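Local coordinates for adherence and virulence protein A (Streptococcus pneumoniae, PDB 6PON) that binds fibronectin and probably contributes in this way to the adherence and virulence of the pneumococcus, at residues 4-9 against 204-209; 47-52 against 58-63; 76-81 against 139-144; 117-122 against 128-133. All coordinates share one frame; numbering follows the deposited sequence.

Interaction 1: 4-9 against 204-209; sequences DGFFLH and RDTANE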
loop_
_atom_site.group_PDB
_atom_site.type_symbol
_atom_site.label_atom_id
_atom_site.label_comp_id
_atom_site.label_asym_id
_atom_site.label_seq_id
_atom_site.Cartn_x
_atom_site.Cartn_y
_atom_site.Cartn_z
ATOM N N ASP B 4 7.588 22.998 7.774
ATOM C CA ASP B 4 6.300 22.579 8.300
ATOM C C ASP B 4 6.493 21.805 9.603
ATOM O O ASP B 4 7.615 21.635 10.095
ATOM C CB ASP B 4 5.542 21.747 7.269
ATOM C CG ASP B 4 6.367 20.580 6.701
ATOM O OD1 ASP B 4 7.566 20.390 7.056
ATOM O OD2 ASP B 4 5.788 19.854 5.858
ATOM N N GLY B 5 5.372 21.345 10.178
ATOM C CA GLY B 5 5.447 20.553 11.399
ATOM C C GLY B 5 6.292 19.304 11.228
ATOM O O GLY B 5 7.058 18.926 12.124
ATOM N N PHE B 6 6.174 18.658 10.069
ATOM C CA PHE B 6 6.952 17.459 9.777
ATOM C C PHE B 6 8.446 17.747 9.840
ATOM O O PHE B 6 9.200 17.016 10.493
ATOM C CB PHE B 6 6.549 16.920 8.397
ATOM C CG PHE B 6 7.320 15.703 7.957
ATOM C CD1 PHE B 6 7.197 14.499 8.635
ATOM C CD2 PHE B 6 8.134 15.755 6.842
ATOM C CE1 PHE B 6 7.897 13.374 8.220
ATOM C CE2 PHE B 6 8.830 14.634 6.415
ATOM C CZ PHE B 6 8.714 13.445 7.093
ATOM N N PHE B 7 8.893 18.814 9.162
ATOM C CA PHE B 7 10.291 19.222 9.264
ATOM C C PHE B 7 10.670 19.518 10.707
ATOM O O PHE B 7 11.728 19.095 11.195
ATOM C CB PHE B 7 10.545 20.451 8.397
ATOM C CG PHE B 7 12.000 20.816 8.269
ATOM C CD1 PHE B 7 12.586 21.717 9.153
ATOM C CD2 PHE B 7 12.780 20.270 7.257
ATOM C CE1 PHE B 7 13.925 22.055 9.043
ATOM C CE2 PHE B 7 14.117 20.604 7.136
ATOM C CZ PHE B 7 14.698 21.500 8.039
ATOM N N LEU B 8 9.812 20.259 11.404
ATOM C CA LEU B 8 10.118 20.669 12.766
ATOM C C LEU B 8 10.220 19.468 13.689
ATOM O O LEU B 8 11.020 19.479 14.631
ATOM C CB LEU B 8 9.049 21.649 13.247
ATOM C CG LEU B 8 9.126 22.270 14.642
ATOM C CD1 LEU B 8 10.444 22.977 14.794
ATOM C CD2 LEU B 8 7.945 23.238 14.871
ATOM N N HIS B 9 9.436 18.414 13.421
ATOM C CA HIS B 9 9.571 17.188 14.202
ATOM C C HIS B 9 10.994 16.670 14.146
ATOM O O HIS B 9 11.532 16.197 15.156
ATOM C CB HIS B 9 8.587 16.124 13.704
ATOM C CG HIS B 9 8.774 14.773 14.334
ATOM N ND1 HIS B 9 7.901 14.261 15.270
ATOM C CD2 HIS B 9 9.720 13.823 14.146
ATOM C CE1 HIS B 9 8.309 13.062 15.642
ATOM N NE2 HIS B 9 9.411 12.771 14.972
ATOM N N ARG B 204 2.845 21.735 1.853
ATOM C CA ARG B 204 2.338 21.239 0.572
ATOM C C ARG B 204 3.360 20.319 -0.103
ATOM O O ARG B 204 2.994 19.276 -0.658
ATOM C CB ARG B 204 1.920 22.417 -0.326
ATOM C CG ARG B 204 2.057 22.185 -1.840
ATOM C CD ARG B 204 1.704 23.412 -2.729
ATOM N NE ARG B 204 2.496 24.617 -2.449
ATOM C CZ ARG B 204 3.763 24.816 -2.820
ATOM N NH1 ARG B 204 4.453 23.867 -3.458
ATOM N NH2 ARG B 204 4.341 25.966 -2.504
ATOM N N ASP B 205 4.651 20.641 -0.006
ATOM C CA ASP B 205 5.654 19.751 -0.585
ATOM C C ASP B 205 5.696 18.412 0.142
ATOM O O ASP B 205 5.737 17.354 -0.498
ATOM C CB ASP B 205 7.032 20.408 -0.589
ATOM C CG ASP B 205 7.496 20.872 0.798
ATOM O OD1 ASP B 205 6.668 21.254 1.665
ATOM O OD2 ASP B 205 8.732 20.869 1.002
ATOM N N THR B 206 5.681 18.436 1.474
ATOM C CA THR B 206 5.556 17.201 2.242
ATOM C C THR B 206 4.341 16.398 1.784
ATOM O O THR B 206 4.430 15.185 1.570
ATOM C CB THR B 206 5.461 17.523 3.744
ATOM O OG1 THR B 206 6.629 18.241 4.147
ATOM C CG2 THR B 206 5.369 16.261 4.583
ATOM N N ALA B 207 3.197 17.064 1.603
ATOM C CA ALA B 207 1.988 16.329 1.259
ATOM C C ALA B 207 2.022 15.812 -0.172
ATOM O O ALA B 207 1.418 14.769 -0.465
ATOM C CB ALA B 207 0.757 17.194 1.476
ATOM N N ASN B 208 2.696 16.515 -1.082
ATOM C CA ASN B 208 2.847 15.952 -2.417
ATOM C C ASN B 208 3.659 14.675 -2.352
ATOM O O ASN B 208 3.318 13.678 -3.005
ATOM C CB ASN B 208 3.502 16.950 -3.371
ATOM C CG ASN B 208 2.584 18.086 -3.738
ATOM O OD1 ASN B 208 1.374 17.964 -3.610
ATOM N ND2 ASN B 208 3.155 19.210 -4.186
ATOM N N GLU B 209 4.726 14.686 -1.550
ATOM C CA GLU B 209 5.572 13.508 -1.415
ATOM C C GLU B 209 4.801 12.357 -0.794
ATOM O O GLU B 209 4.873 11.226 -1.278
ATOM C CB GLU B 209 6.809 13.830 -0.577
ATOM C CG GLU B 209 7.653 12.599 -0.241
ATOM C CD GLU B 209 8.403 12.033 -1.440
ATOM O OE1 GLU B 209 8.338 12.641 -2.533
ATOM O OE2 GLU B 209 9.083 10.993 -1.284
HETATM O O HOH W 1 9.122 19.489 4.757
#
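Asp4 and Phe6, at the start of helix 5-19, meet Thr206 in the first turn of helix 204-225, which turns a hydroxyl and a methyl toward them. Along the second helix, the first residue of note is Asp205. Its OD1 lies 4.5 Å from Asp4 OD2, a proximity of like charges probably eased by N-H donors: Asp205 OD1 bonds to Ser2 N and Asp4 OD2 to Gly203 N. Thr206 follows and carries the contact. Its OG1 donates to Asp4 OD2 at 2.5 Å, a very short separation whose exact value deserves caution at this resolution. A water donates both to Thr206 OG1, at 2.9 Å, and to Asp4 OD1, so it joins the same two side chains by a second route. Asp4 is also the N-cap of helix 5-19. With chi1 at 52° the carboxylate folds back over the helix start, and OD1 takes the N-H of Phe7 at 2.9 Å from above the carboxylate plane. One carboxylate thus caps its own helix and grips the other. The remaining branch of Thr206, CG2, meets the Phe6 ring obliquely, 3.6 Å from Phe6 CD2. Phe6 has CG anti to the backbone N (chi1 178°), which brings the CD2 side of the ring to the threonine methyl. Beyond these two helices, helix 192-198 packs on Arg204 and Ala207, and Gln93 of strand 87-93 bonds to Gly5 O. The second subunit covers the contact as well: its Phe225 stacks on Phe6, and its Phe244 packs on Thr206 and Glu209.

Interaction 2: 47-52 against 58-63; sequences RLLLSA and RIQLTQ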
loop_
_atom_site.group_PDB
_atom_site.type_symbol
_atom_site.label_atom_id
_atom_site.label_comp_id
_atom_site.label_asym_id
_atom_site.label_seq_id
_atom_site.Cartn_x
_atom_site.Cartn_y
_atom_site.Cartn_z
ATOM N N ARG B 47 24.824 28.256 18.703
ATOM C CA ARG B 47 24.126 29.477 18.325
ATOM C C ARG B 47 22.730 29.111 17.817
ATOM O O ARG B 47 22.593 28.540 16.726
ATOM C CB ARG B 47 24.939 30.239 17.279
ATOM C CG ARG B 47 24.563 31.688 17.108
ATOM C CD ARG B 47 25.641 32.466 16.345
ATOM N NE ARG B 47 26.865 32.629 17.127
ATOM C CZ ARG B 47 27.858 33.454 16.807
ATOM N NH1 ARG B 47 27.781 34.201 15.713
ATOM N NH2 ARG B 47 28.930 33.537 17.587
ATOM N N LEU B 48 21.700 29.444 18.610
ATOM C CA LEU B 48 20.305 29.111 18.319
ATOM C C LEU B 48 19.595 30.313 17.714
ATOM O O LEU B 48 19.532 31.377 18.341
ATOM C CB LEU B 48 19.561 28.683 19.585
ATOM C CG LEU B 48 18.105 28.215 19.388
ATOM C CD1 LEU B 48 18.051 27.039 18.398
ATOM C CD2 LEU B 48 17.379 27.842 20.711
ATOM N N LEU B 49 19.031 30.139 16.523
ATOM C CA LEU B 49 18.277 31.196 15.870
ATOM C C LEU B 49 16.788 30.889 15.960
ATOM O O LEU B 49 16.351 29.783 15.627
ATOM C CB LEU B 49 18.698 31.359 14.407
ATOM C CG LEU B 49 17.770 32.178 13.488
ATOM C CD1 LEU B 49 17.651 33.615 13.970
ATOM C CD2 LEU B 49 18.226 32.141 12.010
ATOM N N LEU B 50 16.015 31.868 16.408
ATOM C CA LEU B 50 14.565 31.828 16.303
ATOM C C LEU B 50 14.118 33.034 15.495
ATOM O O LEU B 50 14.495 34.170 15.794
ATOM C CB LEU B 50 13.900 31.837 17.677
ATOM C CG LEU B 50 14.267 30.752 18.680
ATOM C CD1 LEU B 50 15.593 31.073 19.362
ATOM C CD2 LEU B 50 13.138 30.635 19.694
ATOM N N SER B 51 13.327 32.794 14.469
ATOM C CA SER B 51 12.965 33.863 13.561
ATOM C C SER B 51 11.452 33.918 13.450
ATOM O O SER B 51 10.807 32.912 13.134
ATOM C CB SER B 51 13.627 33.656 12.192
ATOM O OG SER B 51 13.152 34.602 11.266
ATOM N N ALA B 52 10.889 35.090 13.732
ATOM C CA ALA B 52 9.478 35.351 13.528
ATOM C C ALA B 52 9.225 36.061 12.207
ATOM O O ALA B 52 8.123 36.571 11.983
ATOM C CB ALA B 52 8.924 36.167 14.700
ATOM N N ARG B 58 11.686 30.401 11.406
ATOM C CA ARG B 58 12.221 29.065 11.620
ATOM C C ARG B 58 12.938 29.088 12.959
ATOM O O ARG B 58 13.192 30.152 13.528
ATOM C CB ARG B 58 13.177 28.648 10.499
ATOM C CG ARG B 58 14.384 29.591 10.370
ATOM C CD ARG B 58 15.127 29.395 9.057
ATOM N NE ARG B 58 16.399 30.117 9.009
ATOM C CZ ARG B 58 16.523 31.393 8.661
ATOM N NH1 ARG B 58 15.454 32.100 8.327
ATOM N NH2 ARG B 58 17.717 31.964 8.633
ATOM N N ILE B 59 13.243 27.900 13.464
ATOM C CA ILE B 59 14.151 27.732 14.585
ATOM C C ILE B 59 15.234 26.762 14.139
ATOM O O ILE B 59 14.953 25.774 13.453
ATOM C CB ILE B 59 13.423 27.237 15.855
ATOM C CG1 ILE B 59 14.436 26.943 16.969
ATOM C CG2 ILE B 59 12.577 26.020 15.535
ATOM C CD1 ILE B 59 13.833 26.897 18.362
ATOM N N GLN B 60 16.469 27.023 14.554
ATOM C CA GLN B 60 17.587 26.440 13.836
ATOM C C GLN B 60 18.862 26.676 14.629
ATOM O O GLN B 60 19.059 27.773 15.153
ATOM C CB GLN B 60 17.670 27.109 12.450
ATOM C CG GLN B 60 18.794 26.687 11.624
ATOM C CD GLN B 60 19.253 27.751 10.647
ATOM O OE1 GLN B 60 18.460 28.543 10.142
ATOM N NE2 GLN B 60 20.546 27.747 10.349
ATOM N N LEU B 61 19.734 25.669 14.706
ATOM C CA LEU B 61 21.120 25.969 15.046
ATOM C C LEU B 61 21.794 26.575 13.826
ATOM O O LEU B 61 21.426 26.281 12.691
ATOM C CB LEU B 61 21.877 24.722 15.487
ATOM C CG LEU B 61 21.473 24.094 16.811
ATOM C CD1 LEU B 61 22.245 22.807 16.983
ATOM C CD2 LEU B 61 21.747 25.070 17.946
ATOM N N THR B 62 22.774 27.447 14.055
ATOM C CA THR B 62 23.392 28.107 12.915
ATOM C C THR B 62 24.865 28.378 13.174
ATOM O O THR B 62 25.303 28.574 14.315
ATOM C CB THR B 62 22.690 29.421 12.560
ATOM O OG1 THR B 62 23.274 29.959 11.369
ATOM C CG2 THR B 62 22.845 30.450 13.679
ATOM N N GLN B 63 25.623 28.397 12.087
ATOM C CA GLN B 63 27.021 28.793 12.106
ATOM C C GLN B 63 27.215 30.207 11.567
ATOM O O GLN B 63 28.346 30.605 11.296
ATOM C CB GLN B 63 27.862 27.784 11.304
ATOM C CG GLN B 63 27.795 26.349 11.812
ATOM C CD GLN B 63 28.535 26.147 13.132
ATOM O OE1 GLN B 63 29.224 27.043 13.617
ATOM N NE2 GLN B 63 28.386 24.963 13.721
HETATM O O HOH W 2 25.881 26.603 16.653
#
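Leu49 CD2 lies over one face of the Arg58 guanidinium, 3.4 Å from Arg58 NH2, while Gln60 OE1 sits at the edge of the group and in its plane. That edge contact is a straight hydrogen bond from Arg58 NE to Gln60 OE1 (2.8 Å, 163°), and it fixes the rotation of the guanidinium beneath the leucine methyl. The Gln60 amide is held at its other end too, since NE2 donates to Leu61 O from a position tilted out of the carbonyl plane. Arg58 reaches this place with CG between N and the carbonyl carbon (chi1 60°) and an extended chain beyond.

These groups occupy one face of an antiparallel beta hairpin. Leu49 and Gln60 form a hydrogen-bonded pair, with Leu49 N to Gln60 O at 2.7 Å and a more bent return bond. Leu48-Leu61 and Leu50-Ile59 are non-hydrogen-bonded pairs whose side chains share the opposite face. There Leu50 CG runs beside Ile59 CD1 at 3.9 Å, and Leu48 CD1 touches Ile59 CG1. A water bridges Arg47 N and Thr62 O near the open end.

The apolar face is covered by helix 5-19, with Leu8 and Leu15 on Ile59, and by Ile129 of strand 128-133 on Leu50. Strand 34-41 flanks strand 44-51. On the face bearing Arg58, Tyr263 of the second subunit makes a cation-pi contact with Arg58; Asp260 of that subunit also bonds to Thr62 OG1.

Interaction 3: 76-81 against 139-144; sequences IMVLRK and ILEVIK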
loop_
_atom_site.group_PDB
_atom_site.type_symbol
_atom_site.label_atom_id
_atom_site.label_comp_id
_atom_site.label_asym_id
_atom_site.label_seq_id
_atom_site.Cartn_x
_atom_site.Cartn_y
_atom_site.Cartn_z
ATOM N N ILE B 76 14.577 42.727 24.692
ATOM C CA ILE B 76 15.746 41.909 24.982
ATOM C C ILE B 76 16.099 41.967 26.459
ATOM O O ILE B 76 16.462 40.945 27.063
ATOM C CB ILE B 76 16.924 42.345 24.101
ATOM C CG1 ILE B 76 16.659 41.934 22.652
ATOM C CG2 ILE B 76 18.217 41.697 24.593
ATOM C CD1 ILE B 76 16.778 40.443 22.442
ATOM N N MET B 77 16.002 43.154 27.067
ATOM C CA MET B 77 16.329 43.287 28.485
ATOM C C MET B 77 15.396 42.451 29.345
ATOM O O MET B 77 15.825 41.884 30.355
ATOM C CB MET B 77 16.262 44.755 28.924
ATOM C CG MET B 77 16.919 45.727 27.960
ATOM S SD MET B 77 16.877 47.447 28.504
ATOM C CE MET B 77 18.522 47.452 29.147
ATOM N N VAL B 78 14.112 42.383 28.979
ATOM C CA VAL B 78 13.189 41.494 29.687
ATOM C C VAL B 78 13.592 40.034 29.488
ATOM O O VAL B 78 13.574 39.240 30.431
ATOM C CB VAL B 78 11.730 41.747 29.251
ATOM C CG1 VAL B 78 10.770 40.784 29.967
ATOM C CG2 VAL B 78 11.328 43.176 29.539
ATOM N N LEU B 79 13.990 39.656 28.273
ATOM C CA LEU B 79 14.422 38.273 28.080
ATOM C C LEU B 79 15.711 37.992 28.838
ATOM O O LEU B 79 15.883 36.903 29.404
ATOM C CB LEU B 79 14.588 37.950 26.586
ATOM C CG LEU B 79 13.362 37.238 25.981
ATOM C CD1 LEU B 79 12.115 38.111 26.061
ATOM C CD2 LEU B 79 13.595 36.753 24.546
ATOM N N ARG B 80 16.638 38.956 28.860
ATOM C CA ARG B 80 17.889 38.724 29.571
ATOM C C ARG B 80 17.637 38.531 31.059
ATOM O O ARG B 80 18.158 37.589 31.668
ATOM C CB ARG B 80 18.863 39.864 29.303
ATOM C CG ARG B 80 19.419 39.819 27.866
ATOM C CD ARG B 80 20.405 40.930 27.638
ATOM N NE ARG B 80 21.008 40.907 26.315
ATOM C CZ ARG B 80 21.727 41.916 25.840
ATOM N NH1 ARG B 80 21.909 42.995 26.590
ATOM N NH2 ARG B 80 22.265 41.850 24.631
ATOM N N LYS B 81 16.782 39.375 31.639
ATOM C CA LYS B 81 16.414 39.258 33.044
ATOM C C LYS B 81 16.045 37.824 33.431
ATOM O O LYS B 81 16.349 37.390 34.545
ATOM C CB LYS B 81 15.259 40.228 33.338
ATOM C CG LYS B 81 14.498 39.907 34.601
ATOM C CD LYS B 81 13.681 41.082 35.108
ATOM C CE LYS B 81 12.642 41.510 34.107
ATOM N NZ LYS B 81 11.702 42.490 34.715
ATOM N N ILE B 139 2.482 36.446 29.703
ATOM C CA ILE B 139 3.567 36.821 28.803
ATOM C C ILE B 139 4.486 37.806 29.511
ATOM O O ILE B 139 4.063 38.905 29.898
ATOM C CB ILE B 139 3.023 37.416 27.501
ATOM C CG1 ILE B 139 2.386 36.310 26.657
ATOM C CG2 ILE B 139 4.147 38.134 26.722
ATOM C CD1 ILE B 139 0.972 36.618 26.253
ATOM N N LEU B 140 5.748 37.418 29.692
ATOM C CA LEU B 140 6.725 38.366 30.208
ATOM C C LEU B 140 7.119 39.383 29.141
ATOM O O LEU B 140 7.336 40.562 29.449
ATOM C CB LEU B 140 7.942 37.613 30.741
ATOM C CG LEU B 140 7.618 36.699 31.935
ATOM C CD1 LEU B 140 8.721 35.638 32.150
ATOM C CD2 LEU B 140 7.340 37.546 33.238
ATOM N N GLU B 141 7.191 38.956 27.884
ATOM C CA GLU B 141 7.572 39.823 26.769
ATOM C C GLU B 141 7.388 39.033 25.472
ATOM O O GLU B 141 7.282 37.804 25.483
ATOM C CB GLU B 141 9.013 40.339 26.951
ATOM C CG GLU B 141 9.514 41.447 26.037
ATOM C CD GLU B 141 8.515 42.552 25.685
ATOM O OE1 GLU B 141 8.712 43.711 26.109
ATOM O OE2 GLU B 141 7.563 42.290 24.915
ATOM N N VAL B 142 7.304 39.750 24.357
ATOM C CA VAL B 142 6.885 39.121 23.115
ATOM C C VAL B 142 7.370 39.978 21.957
ATOM O O VAL B 142 7.193 41.203 21.957
ATOM C CB VAL B 142 5.358 38.918 23.070
ATOM C CG1 VAL B 142 4.631 40.193 23.478
ATOM C CG2 VAL B 142 4.920 38.503 21.680
ATOM N N ILE B 143 7.982 39.338 20.959
ATOM C CA ILE B 143 8.773 40.094 20.006
ATOM C C ILE B 143 7.910 40.921 19.068
ATOM O O ILE B 143 8.384 41.932 18.543
ATOM C CB ILE B 143 9.712 39.149 19.244
ATOM C CG1 ILE B 143 10.993 39.892 18.857
ATOM C CG2 ILE B 143 9.004 38.535 18.030
ATOM C CD1 ILE B 143 12.045 38.984 18.281
ATOM N N LYS B 144 6.650 40.550 18.859
ATOM C CA LYS B 144 5.727 41.360 18.066
ATOM C C LYS B 144 4.485 41.635 18.903
ATOM O O LYS B 144 3.604 40.775 19.008
ATOM C CB LYS B 144 5.358 40.673 16.761
ATOM C CG LYS B 144 6.140 41.195 15.573
ATOM C CD LYS B 144 5.552 40.697 14.254
ATOM C CE LYS B 144 5.936 39.264 13.983
ATOM N NZ LYS B 144 5.055 38.634 12.953
#
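Glu141 meets helix 74-83 with the aliphatic root of its side chain, while its carboxylate curls back to its own strand. Glu141 CB lies 3.5 Å from Val78 CG1, and the two side chains cross at about a right angle. The glutamate leaves with CG anti to the backbone N (chi1 -169°) and then bends at chi2 (39°), which brings OE2 within 2.6 Å of Val142 N. The amide of the next residue is bound through the anti lone pair of that oxygen, the one directed away from OE1. His145 NE2 is a second partner of OE2.

The backbone is irregular at the same place. Leu140 and Glu141 both face Leu131 of the neighbouring strand, a classic beta bulge, and the chain turns a corner at Leu140. Val78 packs into this corner: its CG1 rests 3.5 Å from Leu140 O and also approaches Leu140 CB at 4.3 Å. One helix residue on, Leu79 reaches round with CD1, ending 3.9 Å from Glu141 CB, so two branched side chains bear on a single methylene.

Helix and edge strand are therefore joined by van der Waals contact between the two segments, with OE2 of Glu141 held by Val142 N and His145. The bend leaves CB and CG, not the carboxylate, against Val78. The two partners probably help to stabilise a charged carboxylate, although the nearby Val142 O would oppose this.

Interaction 4: 117-122 against 128-133; sequences TLIIEI and NILLVD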
loop_
_atom_site.group_PDB
_atom_site.type_symbol
_atom_site.label_atom_id
_atom_site.label_comp_id
_atom_site.label_asym_id
_atom_site.label_seq_id
_atom_site.Cartn_x
_atom_site.Cartn_y
_atom_site.Cartn_z
ATOM N N THR B 117 9.043 29.810 29.970
ATOM C CA THR B 117 8.966 29.063 28.718
ATOM C C THR B 117 9.175 30.021 27.554
ATOM O O THR B 117 8.470 31.031 27.445
ATOM C CB THR B 117 7.616 28.366 28.557
ATOM O OG1 THR B 117 7.269 27.681 29.766
ATOM C CG2 THR B 117 7.677 27.372 27.389
ATOM N N LEU B 118 10.142 29.717 26.699
ATOM C CA LEU B 118 10.390 30.502 25.500
ATOM C C LEU B 118 9.697 29.789 24.348
ATOM O O LEU B 118 9.998 28.626 24.076
ATOM C CB LEU B 118 11.892 30.656 25.250
ATOM C CG LEU B 118 12.346 31.426 24.006
ATOM C CD1 LEU B 118 11.938 32.887 24.071
ATOM C CD2 LEU B 118 13.844 31.278 23.823
ATOM N N ILE B 119 8.747 30.468 23.705
ATOM C CA ILE B 119 7.852 29.871 22.719
ATOM C C ILE B 119 8.048 30.566 21.378
ATOM O O ILE B 119 7.964 31.800 21.299
ATOM C CB ILE B 119 6.375 29.996 23.131
ATOM C CG1 ILE B 119 6.115 29.414 24.521
ATOM C CG2 ILE B 119 5.476 29.373 22.051
ATOM C CD1 ILE B 119 4.661 29.614 25.009
ATOM N N ILE B 120 8.255 29.778 20.317
ATOM C CA ILE B 120 8.236 30.308 18.959
ATOM C C ILE B 120 7.067 29.677 18.216
ATOM O O ILE B 120 6.897 28.455 18.237
ATOM C CB ILE B 120 9.568 30.088 18.204
ATOM C CG1 ILE B 120 9.468 30.663 16.789
ATOM C CG2 ILE B 120 9.986 28.591 18.143
ATOM C CD1 ILE B 120 10.760 30.569 15.983
ATOM N N GLU B 121 6.248 30.521 17.595
ATOM C CA GLU B 121 5.145 30.111 16.742
ATOM C C GLU B 121 5.492 30.534 15.327
ATOM O O GLU B 121 5.695 31.726 15.068
ATOM C CB GLU B 121 3.834 30.765 17.173
ATOM C CG GLU B 121 3.496 30.606 18.641
ATOM C CD GLU B 121 2.356 31.520 19.035
ATOM O OE1 GLU B 121 1.929 32.309 18.150
ATOM O OE2 GLU B 121 1.891 31.448 20.201
ATOM N N ILE B 122 5.571 29.561 14.429
ATOM C CA ILE B 122 5.912 29.808 13.036
ATOM C C ILE B 122 4.610 29.668 12.262
ATOM O O ILE B 122 4.216 28.575 11.852
ATOM C CB ILE B 122 6.998 28.864 12.550
ATOM C CG1 ILE B 122 8.233 29.070 13.423
ATOM C CG2 ILE B 122 7.318 29.136 11.096
ATOM C CD1 ILE B 122 9.213 27.943 13.364
ATOM N N ASN B 128 5.517 34.625 15.767
ATOM C CA ASN B 128 5.854 35.417 16.938
ATOM C C ASN B 128 6.748 34.612 17.876
ATOM O O ASN B 128 6.842 33.385 17.784
ATOM C CB ASN B 128 4.593 35.891 17.665
ATOM C CG ASN B 128 4.729 37.305 18.198
ATOM O OD1 ASN B 128 5.808 37.732 18.626
ATOM N ND2 ASN B 128 3.635 38.049 18.154
ATOM N N ILE B 129 7.421 35.337 18.772
ATOM C CA ILE B 129 8.335 34.767 19.754
ATOM C C ILE B 129 7.971 35.371 21.098
ATOM O O ILE B 129 7.876 36.597 21.225
ATOM C CB ILE B 129 9.814 35.044 19.411
ATOM C CG1 ILE B 129 10.189 34.425 18.059
ATOM C CG2 ILE B 129 10.740 34.507 20.498
ATOM C CD1 ILE B 129 11.592 34.836 17.564
ATOM N N LEU B 130 7.736 34.511 22.087
ATOM C CA LEU B 130 7.143 34.919 23.347
ATOM C C LEU B 130 7.891 34.250 24.484
ATOM O O LEU B 130 8.314 33.095 24.367
ATOM C CB LEU B 130 5.644 34.549 23.417
ATOM C CG LEU B 130 4.762 34.844 22.183
ATOM C CD1 LEU B 130 4.701 33.649 21.192
ATOM C CD2 LEU B 130 3.357 35.314 22.567
ATOM N N LEU B 131 8.070 34.990 25.570
ATOM C CA LEU B 131 8.571 34.462 26.830
ATOM C C LEU B 131 7.421 34.502 27.830
ATOM O O LEU B 131 6.772 35.535 28.001
ATOM C CB LEU B 131 9.764 35.277 27.342
ATOM C CG LEU B 131 10.436 34.693 28.592
ATOM C CD1 LEU B 131 11.233 33.397 28.288
ATOM C CD2 LEU B 131 11.295 35.726 29.287
ATOM N N VAL B 132 7.135 33.373 28.453
ATOM C CA VAL B 132 5.958 33.248 29.293
ATOM C C VAL B 132 6.409 32.749 30.649
ATOM O O VAL B 132 7.187 31.792 30.726
ATOM C CB VAL B 132 4.920 32.293 28.677
ATOM C CG1 VAL B 132 3.767 32.081 29.632
ATOM C CG2 VAL B 132 4.437 32.847 27.368
ATOM N N ASP B 133 5.938 33.399 31.714
ATOM C CA ASP B 133 6.296 32.921 33.040
ATOM C C ASP B 133 5.548 31.640 33.351
ATOM O O ASP B 133 4.338 31.561 33.156
ATOM C CB ASP B 133 5.994 33.940 34.120
ATOM C CG ASP B 133 6.337 33.401 35.479
ATOM O OD1 ASP B 133 5.481 32.739 36.086
ATOM O OD2 ASP B 133 7.490 33.583 35.906
#
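The beta hairpin of strands 113-121 and 128-133 lies within a five-stranded antiparallel sheet, and three hydrogen-bonded pairs, each with both bonds formed, make one regular ladder: Thr117-Val132, Ile119-Leu130 and Glu121-Asn128. All six bonds are of ordinary length. Ile119 N to Leu130 O, at 2.7 Å and 174°, is close to linear, and Asn128 N to Glu121 O, the longest, is 3.0 Å.

The faces differ. On one, the non-hydrogen-bonded pairs Leu118-Leu131 and Ile120-Ile129 raise four aliphatic side chains. Ile120 CG1 and Ile129 CG1 lie side by side, 4.0 Å apart and pointing the same way. Leu118, with CG anti to its amide nitrogen (chi1 178°), sends CD1 obliquely across to Ile129 CG2 at 4.1 Å, while its CB meets Leu131 CD1. On the other face, Ile119 CD1 touches Val132 CG2 at 4.0 Å, and Leu130 CD1 lies against the carboxylate of Glu121, 3.7 Å from OE2. That carboxylate is buried but answered: Arg154 forms a salt bridge to OE1 and Tyr162 OH bonds to OE2. Asn128 holds its own side chain in place, with OD1 accepting from Ile129 N at 2.9 Å in the carbonyl plane, while its ND2 bonds to Lys144 O.

Strand 99-107 continues the sheet beside strand 113-121, and strand 139-142 does so beside strand 128-133. The aliphatic face bearing Leu131 is covered by helix 74-83 through Leu79, Tyr82 and Leu83.

Overall arrangement
Interactions 2 and 4 are hairpins of two different sheets, and they pack together: Ile129 CD1 and Ile120 CD1 of interaction 4 reach backbone oxygens of interaction 2 (Leu50 O and Arg58 O, each at 3.5 Å). Interaction 3, partly buried where the other three are buried, lays helix 74-83 against the strand that borders interaction 4, so the two share one sheet, with centres about 9 Å apart. Interaction 1 closes a far longer span of chain and joins two helix starts by a buried carboxylate-hydroxyl bond beside an apolar methyl-ring contact. It reaches interaction 2 where Leu8 CD1 touches Ile59 CG2. Interactions 1 and 2 both contact the second subunit, whereas 3 and 4 do not. Backbone ladders dominate 2 and 4, aliphatic contact 3.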